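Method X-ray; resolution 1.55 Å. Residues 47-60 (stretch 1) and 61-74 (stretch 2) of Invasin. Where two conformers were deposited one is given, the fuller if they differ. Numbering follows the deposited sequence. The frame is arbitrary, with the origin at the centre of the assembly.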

# COMPACT_ATOMS: atom_id res chain seq x y z
N GLY A 47 -0.76 -33.23 4.31
CA GLY A 47 -0.93 -32.26 5.38
C GLY A 47 -0.81 -30.83 4.90
O GLY A 47 -0.43 -29.94 5.65
N LEU A 48 -1.15 -30.61 3.63
CA LEU A 48 -1.08 -29.27 3.05
C LEU A 48 -2.46 -28.62 2.93
O LEU A 48 -2.62 -27.61 2.26
CB LEU A 48 -0.44 -29.33 1.66
CG LEU A 48 0.97 -29.90 1.55
CD1 LEU A 48 1.44 -29.80 0.11
CD2 LEU A 48 1.92 -29.13 2.47
N ASN A 49 -3.45 -29.21 3.59
CA ASN A 49 -4.80 -28.68 3.53
C ASN A 49 -4.91 -27.24 4.04
O ASN A 49 -4.22 -26.85 4.99
CB ASN A 49 -5.76 -29.55 4.35
CG ASN A 49 -6.20 -30.79 3.60
OD1 ASN A 49 -7.00 -31.58 4.11
ND2 ASN A 49 -5.69 -30.98 2.39
N ALA A 50 -5.76 -26.47 3.39
CA ALA A 50 -6.01 -25.09 3.78
C ALA A 50 -7.05 -25.19 4.89
O ALA A 50 -7.75 -26.21 4.99
CB ALA A 50 -6.57 -24.30 2.60
N SER A 51 -7.17 -24.15 5.70
CA SER A 51 -8.11 -24.17 6.80
C SER A 51 -8.84 -22.84 6.99
O SER A 51 -8.25 -21.86 7.43
CB SER A 51 -7.38 -24.54 8.10
OG SER A 51 -8.27 -24.55 9.21
N ALA A 52 -10.13 -22.83 6.66
CA ALA A 52 -10.97 -21.65 6.83
C ALA A 52 -11.82 -21.93 8.06
O ALA A 52 -12.88 -22.55 7.96
CB ALA A 52 -11.85 -21.45 5.60
N LYS A 53 -11.35 -21.49 9.22
CA LYS A 53 -12.03 -21.74 10.49
C LYS A 53 -13.09 -20.72 10.90
O LYS A 53 -13.91 -20.99 11.78
CB LYS A 53 -11.01 -21.84 11.62
CG LYS A 53 -10.02 -22.97 11.47
CD LYS A 53 -9.10 -23.02 12.68
CE LYS A 53 -8.10 -24.16 12.60
NZ LYS A 53 -7.27 -24.22 13.84
N GLY A 54 -13.08 -19.55 10.28
CA GLY A 54 -14.05 -18.55 10.65
C GLY A 54 -15.25 -18.49 9.73
O GLY A 54 -15.15 -18.86 8.55
N ILE A 55 -16.38 -18.05 10.25
CA ILE A 55 -17.58 -17.93 9.45
C ILE A 55 -17.29 -16.89 8.37
O ILE A 55 -16.77 -15.82 8.68
CB ILE A 55 -18.78 -17.45 10.30
CG1 ILE A 55 -19.02 -18.43 11.45
CG2 ILE A 55 -20.03 -17.34 9.43
CD1 ILE A 55 -20.13 -18.01 12.39
N HIS A 56 -17.60 -17.22 7.12
CA HIS A 56 -17.37 -16.30 6.00
C HIS A 56 -15.89 -16.11 5.68
O HIS A 56 -15.55 -15.26 4.86
CB HIS A 56 -18.01 -14.94 6.29
CG HIS A 56 -19.49 -15.00 6.47
ND1 HIS A 56 -20.17 -14.10 7.27
CD2 HIS A 56 -20.43 -15.82 5.95
CE1 HIS A 56 -21.47 -14.38 7.24
NE2 HIS A 56 -21.65 -15.42 6.44
N SER A 57 -15.01 -16.88 6.31
CA SER A 57 -13.59 -16.74 6.05
C SER A 57 -13.19 -17.40 4.73
O SER A 57 -13.95 -18.17 4.15
CB SER A 57 -12.75 -17.33 7.20
OG SER A 57 -12.86 -18.74 7.28
N ILE A 58 -11.99 -17.07 4.27
CA ILE A 58 -11.45 -17.59 3.02
C ILE A 58 -10.00 -18.00 3.22
O ILE A 58 -9.18 -17.19 3.66
CB ILE A 58 -11.51 -16.51 1.91
CG1 ILE A 58 -12.97 -16.11 1.65
CG2 ILE A 58 -10.86 -17.03 0.63
CD1 ILE A 58 -13.10 -14.91 0.73
N ALA A 59 -9.68 -19.25 2.91
CA ALA A 59 -8.31 -19.75 3.04
C ALA A 59 -7.98 -20.50 1.75
O ALA A 59 -8.63 -21.49 1.42
CB ALA A 59 -8.19 -20.69 4.24
N ILE A 60 -6.98 -20.01 1.03
CA ILE A 60 -6.57 -20.60 -0.23
C ILE A 60 -5.06 -20.82 -0.29
O ILE A 60 -4.28 -19.90 -0.06
CB ILE A 60 -6.97 -19.67 -1.41
CG1 ILE A 60 -8.48 -19.42 -1.39
CG2 ILE A 60 -6.53 -20.29 -2.74
CD1 ILE A 60 -8.94 -18.42 -2.44
N GLY A 61 -4.66 -22.05 -0.60
CA GLY A 61 -3.25 -22.38 -0.70
C GLY A 61 -2.76 -23.42 0.29
O GLY A 61 -3.40 -23.68 1.31
N ALA A 62 -1.61 -24.02 -0.01
CA ALA A 62 -1.03 -25.03 0.87
C ALA A 62 -0.87 -24.48 2.28
O ALA A 62 -0.24 -23.45 2.49
CB ALA A 62 0.32 -25.47 0.33
N THR A 63 -1.48 -25.20 3.23
CA THR A 63 -1.50 -24.90 4.68
C THR A 63 -1.99 -23.52 5.09
O THR A 63 -1.81 -23.11 6.24
CB THR A 63 -0.11 -25.15 5.34
OG1 THR A 63 0.87 -24.25 4.80
CG2 THR A 63 0.33 -26.59 5.12
N ALA A 64 -2.65 -22.81 4.18
CA ALA A 64 -3.15 -21.47 4.46
C ALA A 64 -4.23 -21.56 5.53
O ALA A 64 -5.00 -22.51 5.55
CB ALA A 64 -3.73 -20.85 3.19
N GLU A 65 -4.28 -20.58 6.44
CA GLU A 65 -5.30 -20.60 7.47
C GLU A 65 -5.89 -19.23 7.79
O GLU A 65 -5.15 -18.27 8.04
CB GLU A 65 -4.78 -21.22 8.78
CG GLU A 65 -5.88 -21.27 9.87
CD GLU A 65 -5.42 -21.86 11.19
OE1 GLU A 65 -4.76 -22.91 11.18
OE2 GLU A 65 -5.74 -21.27 12.24
N ALA A 66 -7.21 -19.15 7.76
CA ALA A 66 -7.96 -17.95 8.11
C ALA A 66 -8.66 -18.43 9.38
O ALA A 66 -9.62 -19.19 9.31
CB ALA A 66 -8.97 -17.61 7.02
N ALA A 67 -8.16 -17.98 10.53
CA ALA A 67 -8.66 -18.44 11.83
C ALA A 67 -9.96 -17.89 12.39
O ALA A 67 -10.67 -18.60 13.11
CB ALA A 67 -7.56 -18.27 12.87
N LYS A 68 -10.30 -16.64 12.08
CA LYS A 68 -11.51 -16.06 12.63
C LYS A 68 -12.47 -15.48 11.62
O LYS A 68 -12.24 -15.52 10.41
CB LYS A 68 -11.13 -15.01 13.69
CG LYS A 68 -10.37 -15.60 14.87
CD LYS A 68 -10.09 -14.57 15.95
CE LYS A 68 -9.39 -15.22 17.14
NZ LYS A 68 -9.13 -14.25 18.24
N GLY A 69 -13.58 -14.95 12.14
CA GLY A 69 -14.62 -14.38 11.30
C GLY A 69 -14.19 -13.51 10.14
O GLY A 69 -13.47 -12.53 10.31
N ALA A 70 -14.65 -13.89 8.95
CA ALA A 70 -14.40 -13.18 7.71
C ALA A 70 -12.95 -12.94 7.32
O ALA A 70 -12.68 -12.19 6.37
CB ALA A 70 -15.16 -11.85 7.74
N ALA A 71 -12.01 -13.56 8.03
CA ALA A 71 -10.59 -13.39 7.71
C ALA A 71 -10.28 -13.98 6.33
O ALA A 71 -10.97 -14.88 5.86
CB ALA A 71 -9.73 -14.04 8.78
N VAL A 72 -9.22 -13.47 5.70
CA VAL A 72 -8.82 -13.93 4.38
C VAL A 72 -7.33 -14.26 4.36
O VAL A 72 -6.50 -13.43 4.72
CB VAL A 72 -9.09 -12.84 3.31
CG1 VAL A 72 -8.60 -13.30 1.94
CG2 VAL A 72 -10.57 -12.51 3.27
N ALA A 73 -7.00 -15.48 3.93
CA ALA A 73 -5.61 -15.91 3.85
C ALA A 73 -5.39 -16.57 2.50
O ALA A 73 -6.01 -17.59 2.19
CB ALA A 73 -5.28 -16.88 4.97
N VAL A 74 -4.52 -15.98 1.69
CA VAL A 74 -4.21 -16.54 0.38
C VAL A 74 -2.70 -16.62 0.23
O VAL A 74 -2.01 -15.61 0.30
CB VAL A 74 -4.78 -15.66 -0.76
CG1 VAL A 74 -4.45 -16.29 -2.11
CG2 VAL A 74 -6.29 -15.52 -0.60
O HOH W 1 -3.97 -24.88 7.00
O HOH W 2 -4.52 -23.96 13.62
O HOH W 3 -14.08 -13.03 3.97

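Eight backbone hydrogen bonds join these two consecutive stretches, laid side by side in parallel register so that each residue of the first faces one fourteen positions later along most of their length. In the earlier pair of strands, Ser-51 N donates to Ala-64 O (2.7 Å) and Ala-66 N to Ser-51 O (2.9 Å); in the later pair, Ile-58 N donates to Ala-71 O (2.9 Å), Ala-73 N to Ile-58 O (2.8 Å) and Ile-60 N to Ala-73 O (2.9 Å). This alternation is the signature of parallel strands. The turns are tied as well, Ala-70 N donating to Ile-55 O (2.9 Å).

Within the first turn, Ser-57 OG donates to Gly-54 O (2.6 Å), which also receives Ser-57 N; the short serine side chain places its hydroxyl within reach of this buried turn. Gly-54 suits its position because a CB there would lie 2.0 Å from Lys-68 O.

One side-chain ion pair adds to this: Lys-53 NZ and Glu-65 OE2 form a long salt bridge (3.7 Å), supplemented by water 2, which bridges Lys-53 NZ and Glu-65 OE1.

Packing completes the contact, which buries 955 Å² summed over both sides. Ile-58 CD1 meets Val-72 CG2 (4.3 Å) and Ile-60 CB meets Val-74 CG1 (4.3 Å), beta-branched residues packing in register on one face; all four are buried, so apolar side chains suit these places. On the other, small alanines fit closely, with Ala-59 CB 4.2 Å from Ala-66 CB.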